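PDB 5H3K: Slr0280 protein, which is of unknown function but may cleave sugar-phosphodiester linkages, as in the phosphodiester glycosidase family. Local coordinates for residues A[61-66]-A[86-91]; A[80-85]-A[273-278]. One frame throughout, in Å; residues are numbered along the deposited sequence.

In the fold
From the N terminus the chain runs through strand 61-72, turns back along its antiparallel neighbour 75-81 and passes directly into helix 82-89. Contact 1 closes this short loop, with 19 residues between its segments, by returning the end of the helix to the start of strand 61-72. Contact 2 starts at the strand-helix junction, between the two segments of contact 1, and closes a far longer loop on edge strand 271-276 of the eight-stranded antiparallel sheet. The segments therefore alternate and the loops cross. Their centres lie about 14 Å apart, and a probable hydrogen bond, Ala66 O to Gly81 N at 2.8 Å, joins them through the strand pair.

Contact 1: A[61-66]-A[86-91]; sequences KSYPVA and MQFLGL
Tyr63, Pro64 and Val65 all meet the Phe88 ring from one side of its plane, each at a different atom. Phe88 CD1 comes to 3.6 Å from Tyr63 CB, Phe88 CD2 lies 3.6 Å from Val65 CG2, and Phe88 CZ sits 3.9 Å from Pro64 CD. The rings of Tyr63 and Phe88 form an oblique pair, centroids 5.6 Å apart and planes at 39°. Phe88 places its CG opposite the carbonyl carbon and beside its own N (chi1 -68°), an orientation that carries the ring from the helix to the strand. The valine offers a single branch: with CG1 anti to the backbone N (chi1 175°), CG2 is the methyl that reaches the phenyl. Between Pro64 and Phe88 the side chains cross at about a right angle, while Pro64 O, 3.9 Å from Phe88 CE2, accepts a hydrogen bond from Gln589 NE2. Cutting Phe88 back to an alanine removes the ring, which would probably open a gap before Tyr63 and Pro64 and leave Val65 CG2 with little more than the remaining CB. Gln178 touches both Tyr63 and Phe88, bringing strand 177-182 to this packing. The arrangement is apolar helix-on-sheet packing, in which the end of a short helix rests on a strand of the mixed sheet through one aromatic side chain.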
ATOM      1  N   LYS A  61      17.380  -2.787  20.135  1.00 17.49           N
ATOM      2  CA  LYS A  61      16.586  -3.363  19.051  1.00 21.21           C
ATOM      3  C   LYS A  61      16.411  -2.340  17.933  1.00 16.96           C
ATOM      4  O   LYS A  61      16.218  -1.155  18.198  1.00 13.53           O
ATOM      5  CB  LYS A  61      15.227  -3.841  19.567  1.00 19.20           C
ATOM      6  CG  LYS A  61      15.325  -4.883  20.673  1.00 23.54           C
ATOM      7  CD  LYS A  61      16.328  -5.989  20.335  1.00 30.60           C
ATOM      8  CE  LYS A  61      15.693  -7.174  19.595  1.00 42.40           C
ATOM      9  NZ  LYS A  61      16.599  -8.379  19.569  1.00 37.06           N
ATOM     10  N   SER A  62      16.503  -2.796  16.686  1.00 18.57           N
ATOM     11  CA  SER A  62      16.394  -1.895  15.543  1.00 15.20           C
ATOM     12  C   SER A  62      14.981  -1.879  14.984  1.00 16.74           C
ATOM     13  O   SER A  62      14.319  -2.922  14.903  1.00 14.23           O
ATOM     14  CB  SER A  62      17.375  -2.284  14.441  1.00 19.23           C
ATOM     15  OG  SER A  62      18.710  -2.113  14.881  1.00 29.82           O
ATOM     16  N   TYR A  63      14.531  -0.688  14.601  1.00 12.85           N
ATOM     17  CA  TYR A  63      13.200  -0.497  14.025  1.00  9.43           C
ATOM     18  C   TYR A  63      13.336   0.288  12.722  1.00 12.88           C
ATOM     19  O   TYR A  63      14.246   1.103  12.583  1.00 10.75           O
ATOM     20  CB  TYR A  63      12.307   0.241  15.025  1.00 12.10           C
ATOM     21  CG  TYR A  63      12.147  -0.493  16.328  1.00 15.07           C
ATOM     22  CD1 TYR A  63      12.914  -0.159  17.440  1.00 15.33           C
ATOM     23  CD2 TYR A  63      11.245  -1.540  16.445  1.00 14.74           C
ATOM     24  CE1 TYR A  63      12.775  -0.844  18.644  1.00 16.82           C
ATOM     25  CE2 TYR A  63      11.097  -2.228  17.634  1.00 16.64           C
ATOM     26  CZ  TYR A  63      11.860  -1.874  18.732  1.00 18.08           C
ATOM     27  OH  TYR A  63      11.709  -2.561  19.917  1.00 18.38           O
ATOM     28  N   PRO A  64      12.458   0.014  11.742  1.00 10.03           N
ATOM     29  CA  PRO A  64      12.522   0.675  10.430  1.00 11.77           C
ATOM     30  C   PRO A  64      11.990   2.109  10.495  1.00 12.65           C
ATOM     31  O   PRO A  64      10.783   2.334  10.386  1.00 12.87           O
ATOM     32  CB  PRO A  64      11.606  -0.188   9.565  1.00 13.34           C
ATOM     33  CG  PRO A  64      10.584  -0.741  10.558  1.00 11.41           C
ATOM     34  CD  PRO A  64      11.363  -0.974  11.826  1.00 13.28           C
ATOM     35  N   VAL A  65      12.890   3.067  10.698  1.00 10.08           N
ATOM     36  CA  VAL A  65      12.532   4.479  10.734  1.00 10.74           C
ATOM     37  C   VAL A  65      13.567   5.273   9.942  1.00 12.65           C
ATOM     38  O   VAL A  65      14.768   5.179  10.222  1.00 14.13           O
ATOM     39  CB  VAL A  65      12.485   5.039  12.177  1.00  9.93           C
ATOM     40  CG1 VAL A  65      12.232   6.550  12.150  1.00  9.98           C
ATOM     41  CG2 VAL A  65      11.423   4.337  13.007  1.00 10.12           C
ATOM     42  N   ALA A  66      13.116   6.050   8.958  1.00  9.16           N
ATOM     43  CA  ALA A  66      14.040   6.878   8.190  1.00 12.40           C
ATOM     44  C   ALA A  66      14.560   8.024   9.058  1.00 10.29           C
ATOM     45  O   ALA A  66      13.796   8.659   9.792  1.00 10.85           O
ATOM     46  CB  ALA A  66      13.355   7.425   6.939  1.00 13.64           C
ATOM     47  N   MET A  86       6.087   8.889  14.729  1.00  9.83           N
ATOM     48  CA  MET A  86       4.773   8.689  15.313  1.00  9.98           C
ATOM     49  C   MET A  86       4.624   7.260  15.814  1.00 12.73           C
ATOM     50  O   MET A  86       4.174   7.026  16.942  1.00 11.55           O
ATOM     51  CB  MET A  86       3.688   9.003  14.282  1.00  8.94           C
ATOM     52  CG  MET A  86       2.272   8.908  14.837  1.00 12.43           C
ATOM     53  SD  MET A  86       1.010   9.272  13.598  1.00 15.65           S
ATOM     54  CE  MET A  86       1.217   7.864  12.489  1.00 20.67           C
ATOM     55  N   GLN A  87       5.039   6.303  14.991  1.00  9.85           N
ATOM     56  CA  GLN A  87       4.762   4.902  15.283  1.00 10.52           C
ATOM     57  C   GLN A  87       5.765   4.221  16.182  1.00 10.88           C
ATOM     58  O   GLN A  87       5.419   3.266  16.871  1.00 13.23           O
ATOM     59  CB  GLN A  87       4.586   4.113  13.989  1.00  7.78           C
ATOM     60  CG  GLN A  87       3.248   4.404  13.362  1.00 12.93           C
ATOM     61  CD  GLN A  87       3.020   3.636  12.103  1.00 18.47           C
ATOM     62  OE1 GLN A  87       3.379   2.459  11.993  1.00 23.92           O
ATOM     63  NE2 GLN A  87       2.421   4.296  11.129  1.00 19.64           N
ATOM     64  N   PHE A  88       6.997   4.708  16.189  1.00 11.23           N
ATOM     65  CA  PHE A  88       8.047   4.038  16.945  1.00  9.71           C
ATOM     66  C   PHE A  88       8.568   4.827  18.141  1.00 10.91           C
ATOM     67  O   PHE A  88       9.210   4.257  19.024  1.00 13.82           O
ATOM     68  CB  PHE A  88       9.173   3.613  16.002  1.00  9.05           C
ATOM     69  CG  PHE A  88       8.767   2.515  15.046  1.00  9.93           C
ATOM     70  CD1 PHE A  88       8.871   1.178  15.414  1.00 13.14           C
ATOM     71  CD2 PHE A  88       8.272   2.821  13.787  1.00  9.43           C
ATOM     72  CE1 PHE A  88       8.504   0.167  14.532  1.00 15.51           C
ATOM     73  CE2 PHE A  88       7.901   1.823  12.904  1.00 12.16           C
ATOM     74  CZ  PHE A  88       8.015   0.488  13.277  1.00 13.06           C
ATOM     75  N   LEU A  89       8.276   6.124  18.190  1.00 10.76           N
ATOM     76  CA  LEU A  89       8.599   6.924  19.377  1.00 11.59           C
ATOM     77  C   LEU A  89       7.351   7.254  20.189  1.00 11.45           C
ATOM     78  O   LEU A  89       7.438   7.463  21.400  1.00 11.65           O
ATOM     79  CB  LEU A  89       9.325   8.216  19.014  1.00 13.32           C
ATOM     80  CG  LEU A  89      10.597   8.135  18.178  1.00 15.83           C
ATOM     81  CD1 LEU A  89      11.313   9.468  18.227  1.00 17.57           C
ATOM     82  CD2 LEU A  89      11.502   7.005  18.653  1.00 20.74           C
ATOM     83  N   GLY A  90       6.198   7.313  19.522  1.00  8.32           N
ATOM     84  CA  GLY A  90       4.949   7.690  20.158  1.00  9.49           C
ATOM     85  C   GLY A  90       4.609   9.173  20.090  1.00 13.40           C
ATOM     86  O   GLY A  90       3.791   9.650  20.873  1.00 12.68           O
ATOM     87  N   LEU A  91       5.215   9.907  19.160  1.00 10.14           N
ATOM     88  CA  LEU A  91       4.846  11.315  18.971  1.00 11.81           C
ATOM     89  C   LEU A  91       3.420  11.445  18.455  1.00 13.51           C
ATOM     90  O   LEU A  91       3.063  10.819  17.459  1.00 15.39           O
ATOM     91  CB  LEU A  91       5.758  12.001  17.955  1.00 12.15           C
ATOM     92  CG  LEU A  91       7.268  12.071  18.124  1.00 15.74           C
ATOM     93  CD1 LEU A  91       7.838  13.145  17.187  1.00 14.65           C
ATOM     94  CD2 LEU A  91       7.690  12.317  19.565  1.00 17.14           C
TER

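Contact 2: A[80-85]-A[273-278]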
ATOM      1  N   LEU A  80      13.612  12.759  11.792  1.00 11.66           N
ATOM      2  CA  LEU A  80      13.070  11.406  11.663  1.00  9.13           C
ATOM      3  C   LEU A  80      11.845  11.469  10.754  1.00  8.41           C
ATOM      4  O   LEU A  80      11.072  12.421  10.834  1.00  9.02           O
ATOM      5  CB  LEU A  80      12.623  10.879  13.029  1.00  9.41           C
ATOM      6  CG  LEU A  80      13.642  10.899  14.164  1.00 18.11           C
ATOM      7  CD1 LEU A  80      13.068  10.191  15.373  1.00 17.01           C
ATOM      8  CD2 LEU A  80      14.910  10.232  13.725  1.00 15.08           C
ATOM      9  N   GLY A  81      11.662  10.465   9.898  1.00  8.03           N
ATOM     10  CA  GLY A  81      10.430  10.373   9.118  1.00  7.28           C
ATOM     11  C   GLY A  81       9.214  10.491  10.017  1.00  7.51           C
ATOM     12  O   GLY A  81       9.130   9.800  11.042  1.00  8.69           O
ATOM     13  N   ASP A  82       8.286  11.379   9.665  1.00  4.98           N
ATOM     14  CA  ASP A  82       7.199  11.718  10.582  1.00  7.21           C
ATOM     15  C   ASP A  82       6.338  10.530  10.994  1.00  8.30           C
ATOM     16  O   ASP A  82       6.061  10.329  12.185  1.00  6.20           O
ATOM     17  CB  ASP A  82       6.354  12.914  10.058  1.00  7.68           C
ATOM     18  CG  ASP A  82       5.546  12.612   8.791  1.00  8.61           C
ATOM     19  OD1 ASP A  82       5.844  11.667   8.012  1.00  7.07           O
ATOM     20  OD2 ASP A  82       4.581  13.377   8.563  1.00  9.39           O
ATOM     21  N   THR A  83       5.940   9.722  10.015  1.00  7.86           N
ATOM     22  CA  THR A  83       5.086   8.581  10.308  1.00  6.23           C
ATOM     23  C   THR A  83       5.872   7.546  11.105  1.00  8.26           C
ATOM     24  O   THR A  83       5.297   6.773  11.883  1.00  9.06           O
ATOM     25  CB  THR A  83       4.484   7.980   9.020  1.00  5.54           C
ATOM     26  OG1 THR A  83       5.529   7.716   8.078  1.00  5.62           O
ATOM     27  CG2 THR A  83       3.504   8.952   8.390  1.00  7.29           C
ATOM     28  N   GLY A  84       7.190   7.551  10.933  1.00  6.46           N
ATOM     29  CA  GLY A  84       8.061   6.666  11.692  1.00  7.20           C
ATOM     30  C   GLY A  84       8.218   7.127  13.129  1.00  9.72           C
ATOM     31  O   GLY A  84       8.161   6.318  14.060  1.00  9.70           O
ATOM     32  N   ALA A  85       8.395   8.432  13.323  1.00  7.77           N
ATOM     33  CA  ALA A  85       8.507   8.977  14.677  1.00  8.00           C
ATOM     34  C   ALA A  85       7.205   8.739  15.435  1.00 12.24           C
ATOM     35  O   ALA A  85       7.214   8.417  16.627  1.00 10.92           O
ATOM     36  CB  ALA A  85       8.841  10.461  14.638  1.00  9.98           C
ATOM     37  N   ILE A 273      -3.301  16.010   8.206  1.00  7.70           N
ATOM     38  CA  ILE A 273      -1.915  16.443   8.097  1.00  8.14           C
ATOM     39  C   ILE A 273      -1.623  16.903   6.680  1.00 10.49           C
ATOM     40  O   ILE A 273      -1.728  16.118   5.720  1.00  9.22           O
ATOM     41  CB  ILE A 273      -0.899  15.324   8.470  1.00  8.09           C
ATOM     42  CG1 ILE A 273      -1.092  14.844   9.916  1.00  9.46           C
ATOM     43  CG2 ILE A 273       0.521  15.828   8.270  1.00  8.30           C
ATOM     44  CD1 ILE A 273      -0.754  15.885  11.005  1.00  8.96           C
ATOM     45  N   ASN A 274      -1.279  18.181   6.537  1.00  9.35           N
ATOM     46  CA  ASN A 274      -0.735  18.665   5.277  1.00 10.84           C
ATOM     47  C   ASN A 274       0.724  18.226   5.214  1.00 12.49           C
ATOM     48  O   ASN A 274       1.586  18.747   5.935  1.00 10.92           O
ATOM     49  CB  ASN A 274      -0.907  20.183   5.154  1.00 15.09           C
ATOM     50  CG  ASN A 274      -2.364  20.611   5.272  1.00 15.63           C
ATOM     51  OD1 ASN A 274      -3.244  20.073   4.596  1.00 14.55           O
ATOM     52  ND2 ASN A 274      -2.625  21.571   6.148  1.00 19.63           N
ATOM     53  N   TRP A 275       0.992  17.238   4.363  1.00  9.55           N
ATOM     54  CA  TRP A 275       2.220  16.453   4.450  1.00  9.34           C
ATOM     55  C   TRP A 275       3.319  17.049   3.596  1.00 10.29           C
ATOM     56  O   TRP A 275       4.413  17.342   4.080  1.00  8.04           O
ATOM     57  CB  TRP A 275       1.920  15.007   4.047  1.00  7.39           C
ATOM     58  CG  TRP A 275       2.973  14.013   4.417  1.00  6.85           C
ATOM     59  CD1 TRP A 275       3.300  13.590   5.671  1.00  7.26           C
ATOM     60  CD2 TRP A 275       3.797  13.264   3.507  1.00  6.32           C
ATOM     61  NE1 TRP A 275       4.298  12.645   5.599  1.00  6.65           N
ATOM     62  CE2 TRP A 275       4.625  12.432   4.285  1.00  7.55           C
ATOM     63  CE3 TRP A 275       3.928  13.241   2.112  1.00  6.69           C
ATOM     64  CZ2 TRP A 275       5.570  11.565   3.715  1.00  6.49           C
ATOM     65  CZ3 TRP A 275       4.863  12.384   1.544  1.00  6.39           C
ATOM     66  CH2 TRP A 275       5.674  11.558   2.345  1.00  7.03           C
ATOM     67  N   THR A 276       3.046  17.216   2.315  1.00  8.26           N
ATOM     68  CA  THR A 276       3.940  18.014   1.489  1.00 11.45           C
ATOM     69  C   THR A 276       3.064  18.771   0.511  1.00 12.96           C
ATOM     70  O   THR A 276       1.840  18.598   0.522  1.00 12.90           O
ATOM     71  CB  THR A 276       5.004  17.146   0.779  1.00 17.88           C
ATOM     72  OG1 THR A 276       6.125  17.969   0.412  1.00 20.81           O
ATOM     73  CG2 THR A 276       4.414  16.473  -0.464  1.00 12.34           C
ATOM     74  N   GLU A 277       3.654  19.637  -0.306  1.00 11.38           N
ATOM     75  CA  GLU A 277       2.854  20.311  -1.310  1.00 13.26           C
ATOM     76  C   GLU A 277       2.195  19.255  -2.193  1.00 12.88           C
ATOM     77  O   GLU A 277       2.878  18.383  -2.755  1.00 15.47           O
ATOM     78  CB  GLU A 277       3.703  21.251  -2.166  1.00 14.83           C
ATOM     79  CG  GLU A 277       2.959  21.709  -3.414  1.00 19.12           C
ATOM     80  CD  GLU A 277       3.500  23.002  -4.006  1.00 31.44           C
ATOM     81  OE1 GLU A 277       4.387  23.620  -3.382  1.00 35.55           O
ATOM     82  OE2 GLU A 277       3.028  23.396  -5.097  1.00 36.82           O
ATOM     83  N   GLY A 278       0.872  19.309  -2.271  1.00 12.08           N
ATOM     84  CA  GLY A 278       0.127  18.406  -3.130  1.00 13.03           C
ATOM     85  C   GLY A 278      -0.262  17.089  -2.484  1.00 11.48           C
ATOM     86  O   GLY A 278      -0.888  16.257  -3.141  1.00 10.36           O
TER
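Asp82 faces strand 271-276 across the contact, its CB directed toward Trp275. Its CG occupies the crowded position between the backbone N and the carbonyl carbon (chi1 67°), and Asp82 CG itself lies 3.4 Å from Trp275 NE1. OD1 accepts the indole hydrogen bond: Trp275 NE1 to Asp82 OD1 measures 3.0 Å, with an N-H...O angle of 166°. The donor meets OD1 on its syn side, 17° out of the carboxylate plane, and OD1 in turn lies close to the indole plane at the ring edge. Thr83 N also gives Asp82 OD1 a weak bond of 2.8 Å. Gly81 is the N-cap of helix 82-89, so this strand-to-helix junction sets the aspartate in the first turn, where Ala85 N bonds to Gly81 O at 2.8 Å. On the opposing strand, Trp275 and Thr276 form a classic beta bulge against strand 279-288. At the second carboxylate oxygen, Asp82 OD2 lies 3.2 Å from Trp275 CD1 and forms a salt bridge with Arg123 of strand 122-126, a charge that probably favours the ionised aspartate in this buried setting. Arg123 also touches the Trp275 side chain, and the indole also meets the ring of Phe118.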